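Local coordinates for protein linoleate 11-lipoxygenase (Gaeumannomyces graminis, PDB 5FX8) that oxidises linoleic and alpha-linolenic acids with dioxygen at a manganese centre, giving 11S- and 13R-hydroperoxy fatty acids, at residues 184-189 / 205-210; 558-561 / 567-570. One frame throughout, in Å; residues are numbered along the deposited sequence.

Contact 1: residues 184-189 / 205-210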
loop_
_atom_site.group_PDB
_atom_site.type_symbol
_atom_site.label_atom_id
_atom_site.label_comp_id
_atom_site.label_asym_id
_atom_site.label_seq_id
_atom_site.Cartn_x
_atom_site.Cartn_y
_atom_site.Cartn_z
ATOM N N ASP A 184 32.105 14.674 10.880
ATOM C CA ASP A 184 30.863 15.414 11.054
ATOM C C ASP A 184 30.964 16.287 12.304
ATOM O O ASP A 184 31.608 15.928 13.287
ATOM C CB ASP A 184 29.632 14.472 11.179
ATOM C CG ASP A 184 29.302 13.716 9.885
ATOM O OD1 ASP A 184 29.487 14.275 8.783
ATOM O OD2 ASP A 184 28.851 12.549 9.964
ATOM N N LYS A 185 30.331 17.439 12.273
ATOM C CA LYS A 185 30.342 18.282 13.453
ATOM C C LYS A 185 28.994 18.190 14.147
ATOM O O LYS A 185 28.029 17.671 13.594
ATOM C CB LYS A 185 30.678 19.725 13.084
ATOM C CG LYS A 185 29.565 20.462 12.387
ATOM C CD LYS A 185 29.987 21.863 11.934
ATOM C CE LYS A 185 28.797 22.637 11.363
ATOM N NZ LYS A 185 28.038 21.840 10.352
ATOM N N LEU A 186 28.947 18.646 15.384
ATOM C CA LEU A 186 27.681 18.686 16.099
ATOM C C LEU A 186 26.717 19.635 15.395
ATOM O O LEU A 186 27.075 20.788 15.136
ATOM C CB LEU A 186 27.892 19.152 17.528
ATOM C CG LEU A 186 28.731 18.253 18.405
ATOM C CD1 LEU A 186 29.008 18.946 19.711
ATOM C CD2 LEU A 186 27.969 16.991 18.653
ATOM N N PRO A 187 25.498 19.210 15.091
ATOM C CA PRO A 187 24.568 20.093 14.384
ATOM C C PRO A 187 24.154 21.304 15.208
ATOM O O PRO A 187 24.128 22.427 14.706
ATOM C CB PRO A 187 23.374 19.182 14.103
ATOM C CG PRO A 187 23.417 18.174 15.169
ATOM C CD PRO A 187 24.870 17.931 15.456
ATOM N N PHE A 188 23.823 21.095 16.470
ATOM C CA PHE A 188 23.455 22.184 17.349
ATOM C C PHE A 188 23.972 21.871 18.741
ATOM O O PHE A 188 24.363 20.744 19.040
ATOM C CB PHE A 188 21.942 22.419 17.360
ATOM C CG PHE A 188 21.137 21.215 17.731
ATOM C CD1 PHE A 188 20.934 20.884 19.053
ATOM C CD2 PHE A 188 20.544 20.439 16.752
ATOM C CE1 PHE A 188 20.183 19.801 19.388
ATOM C CE2 PHE A 188 19.783 19.354 17.084
ATOM C CZ PHE A 188 19.600 19.035 18.400
ATOM N N SER A 189 23.958 22.878 19.597
ATOM C CA SER A 189 24.481 22.759 20.944
ATOM C C SER A 189 23.343 22.644 21.944
ATOM O O SER A 189 22.210 23.044 21.686
ATOM C CB SER A 189 25.368 23.951 21.298
ATOM O OG SER A 189 26.143 23.657 22.460
ATOM N N ALA A 205 31.996 14.008 24.456
ATOM C CA ALA A 205 32.366 12.613 24.650
ATOM C C ALA A 205 31.439 11.688 23.883
ATOM O O ALA A 205 31.891 10.694 23.307
ATOM C CB ALA A 205 32.365 12.251 26.130
ATOM N N LEU A 206 30.143 11.996 23.851
ATOM C CA LEU A 206 29.240 11.166 23.070
ATOM C C LEU A 206 29.601 11.215 21.601
ATOM O O LEU A 206 29.545 10.197 20.908
ATOM C CB LEU A 206 27.803 11.603 23.280
ATOM C CG LEU A 206 27.218 11.217 24.622
ATOM C CD1 LEU A 206 25.896 11.920 24.810
ATOM C CD2 LEU A 206 27.040 9.737 24.682
ATOM N N HIS A 207 30.005 12.384 21.118
ATOM C CA HIS A 207 30.421 12.529 19.730
ATOM C C HIS A 207 31.709 11.751 19.453
ATOM O O HIS A 207 31.806 11.015 18.466
ATOM C CB HIS A 207 30.573 14.019 19.419
ATOM C CG HIS A 207 30.891 14.329 17.988
ATOM N ND1 HIS A 207 31.241 15.590 17.569
ATOM C CD2 HIS A 207 30.918 13.551 16.886
ATOM C CE1 HIS A 207 31.482 15.571 16.275
ATOM N NE2 HIS A 207 31.289 14.348 15.837
ATOM N N LYS A 208 32.706 11.888 20.321
ATOM C CA LYS A 208 33.981 11.229 20.089
ATOM C C LYS A 208 33.826 9.725 20.185
ATOM O O LYS A 208 34.571 8.976 19.546
ATOM C CB LYS A 208 35.011 11.743 21.095
ATOM C CG LYS A 208 36.457 11.651 20.660
ATOM C CD LYS A 208 37.154 10.439 21.270
ATOM C CE LYS A 208 38.656 10.380 20.929
ATOM N NZ LYS A 208 39.326 9.146 21.442
ATOM N N GLY A 209 32.863 9.272 20.963
ATOM C CA GLY A 209 32.659 7.861 21.122
ATOM C C GLY A 209 31.807 7.226 20.064
ATOM O O GLY A 209 31.500 6.046 20.179
ATOM N N GLY A 210 31.418 7.968 19.033
ATOM C CA GLY A 210 30.552 7.432 18.003
ATOM C C GLY A 210 29.197 6.999 18.502
ATOM O O GLY A 210 28.628 6.065 17.954
#
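This is a small surface contact in which H207, on the short helix 203-208, meets D184 and L186 of the loop that follows strand 177-178. Only 141 Å² is buried, and H207 supplies the whole of the helix side. Its CG stands anti to the backbone N (chi1 -175°), and the imidazole reaches out to the loop. The backbone carbonyl of D184 lies at the ring edge, in the ring plane, with D184 O 3.0 Å from H207 CE1. L186 approaches the same ring obliquely from further along the loop. Its CD2 is 3.7 Å from H207 ND1, and its CG is 3.8 Å from that same H207 ND1. K185 starts its side chain away from the helix and brings its backbone CA near H207 CE1.

Just past H207 the helix ends in a Schellman motif. G210, with positive phi (62°), is its C-prime residue. G210 N bonds to H207 O at 3.1 Å, and R211 N bonds to L206 O. The chain then enters strand 212-216 of the five-stranded antiparallel sheet.

The polar end of H207 has its clear partner outside the two segments: NE2 donates to the backbone carbonyl of H180. The NH of H180 in turn bonds to OD2 of D184. The backbone of H180, just after strand 177-178, is thus bonded from both sides of the contact. L186 and H207 both touch L212 of strand 212-216. L206, on the same helix as H207, packs against L212, Y239 and L250 of the sheet.

Contact 2: residues 558-561 / 567-570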
loop_
_atom_site.group_PDB
_atom_site.type_symbol
_atom_site.label_atom_id
_atom_site.label_comp_id
_atom_site.label_asym_id
_atom_site.label_seq_id
_atom_site.Cartn_x
_atom_site.Cartn_y
_atom_site.Cartn_z
ATOM N N PRO A 558 0.889 -17.630 -12.778
ATOM C CA PRO A 558 0.773 -18.816 -13.645
ATOM C C PRO A 558 1.526 -18.719 -14.958
ATOM O O PRO A 558 2.092 -19.720 -15.396
ATOM C CB PRO A 558 -0.736 -18.918 -13.858
ATOM C CG PRO A 558 -1.313 -18.286 -12.631
ATOM C CD PRO A 558 -0.427 -17.126 -12.358
ATOM N N ASP A 559 1.561 -17.559 -15.601
ATOM C CA ASP A 559 2.290 -17.452 -16.860
ATOM C C ASP A 559 3.794 -17.542 -16.661
ATOM O O ASP A 559 4.506 -18.011 -17.553
ATOM C CB ASP A 559 1.921 -16.158 -17.556
ATOM C CG ASP A 559 0.429 -16.052 -17.807
ATOM O OD1 ASP A 559 -0.230 -17.107 -18.009
ATOM O OD2 ASP A 559 -0.097 -14.917 -17.796
ATOM N N LEU A 560 4.296 -17.098 -15.514
ATOM C CA LEU A 560 5.722 -17.203 -15.263
ATOM C C LEU A 560 6.100 -18.636 -14.897
ATOM O O LEU A 560 7.127 -19.148 -15.351
ATOM C CB LEU A 560 6.130 -16.223 -14.168
ATOM C CG LEU A 560 6.042 -14.721 -14.399
ATOM C CD1 LEU A 560 6.514 -14.034 -13.165
ATOM C CD2 LEU A 560 6.924 -14.346 -15.514
ATOM N N LEU A 561 5.257 -19.317 -14.123
ATOM C CA LEU A 561 5.468 -20.732 -13.860
ATOM C C LEU A 561 5.331 -21.597 -15.120
ATOM O O LEU A 561 5.977 -22.643 -15.228
ATOM C CB LEU A 561 4.485 -21.195 -12.802
ATOM C CG LEU A 561 4.699 -20.700 -11.399
ATOM C CD1 LEU A 561 3.541 -21.150 -10.595
ATOM C CD2 LEU A 561 5.964 -21.314 -10.884
ATOM N N GLY A 567 13.488 -25.066 -12.956
ATOM C CA GLY A 567 14.231 -24.354 -11.937
ATOM C C GLY A 567 13.501 -23.132 -11.417
ATOM O O GLY A 567 13.568 -22.830 -10.225
ATOM N N TYR A 568 12.776 -22.426 -12.294
ATOM C CA TYR A 568 11.973 -21.301 -11.831
ATOM C C TYR A 568 10.933 -21.760 -10.814
ATOM O O TYR A 568 10.754 -21.120 -9.773
ATOM C CB TYR A 568 11.306 -20.577 -13.005
ATOM C CG TYR A 568 10.515 -19.373 -12.575
ATOM C CD1 TYR A 568 9.236 -19.524 -12.089
ATOM C CD2 TYR A 568 11.048 -18.087 -12.629
ATOM C CE1 TYR A 568 8.516 -18.455 -11.652
ATOM C CE2 TYR A 568 10.325 -17.006 -12.194
ATOM C CZ TYR A 568 9.054 -17.209 -11.710
ATOM O OH TYR A 568 8.262 -16.197 -11.271
ATOM N N ALA A 569 10.257 -22.884 -11.079
ATOM C CA ALA A 569 9.178 -23.305 -10.192
ATOM C C ALA A 569 9.711 -23.856 -8.877
ATOM O O ALA A 569 9.062 -23.713 -7.829
ATOM C CB ALA A 569 8.291 -24.321 -10.890
ATOM N N ALA A 570 10.898 -24.456 -8.902
ATOM C CA ALA A 570 11.507 -24.890 -7.656
ATOM C C ALA A 570 11.951 -23.696 -6.824
ATOM O O ALA A 570 11.805 -23.698 -5.595
ATOM C CB ALA A 570 12.679 -25.824 -7.946
#
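The hydroxyl of Y568 donates to the backbone carbonyl of F555 and also touches L560, whose CD1 is 3.4 Å from Y568 OH. L560 CB follows at 3.6 Å from Y568 OH, so this leucine packs against the hydroxyl end of the ring. The tyrosine reaches across because its CG is anti to the backbone N (chi1 -178°). Further back, L560 O sits over one ring face, 3.9 Å from Y568 CD1. That carbonyl accepts a hydrogen bond from the side chain of N564.

L561 meets the ring differently. Its CD2 lies at the ring edge, in plane, 3.9 Å from Y568 CE1. The same methyl is 3.8 Å from A569 CB and so touches two successive residues of the second helix. Packing between the segments is mainly apolar and buries 193 Å².

The contact joins two consecutive helices, 558-563 and 566-587, across the short turn between them. Y568 and L560 are buried, and L561 and A569 are partly exposed. Beyond the pair, F411 of helix 396-420 packs edge-to-face with Y568, while helix 313-321 supplies V317 against Y568 and R320 against L560.

How the contacts relate
The two contacts share no helix or strand and lie on opposite sides of the chain's centre, with their own centres about 52 Å apart. Both are far from the annotated manganese site. Contact 1 is a surface contact beside the antiparallel sheet and has no buried residue among those that touch. Contact 2 is partly buried within a largely helical region. Each depends on one aromatic side chain whose polar end bonds to a backbone carbonyl outside the paired segments. Contact 1 pairs a helix end with an irregular loop and places a backbone carbonyl at the ring edge. Contact 2 pairs two helices and is mainly apolar.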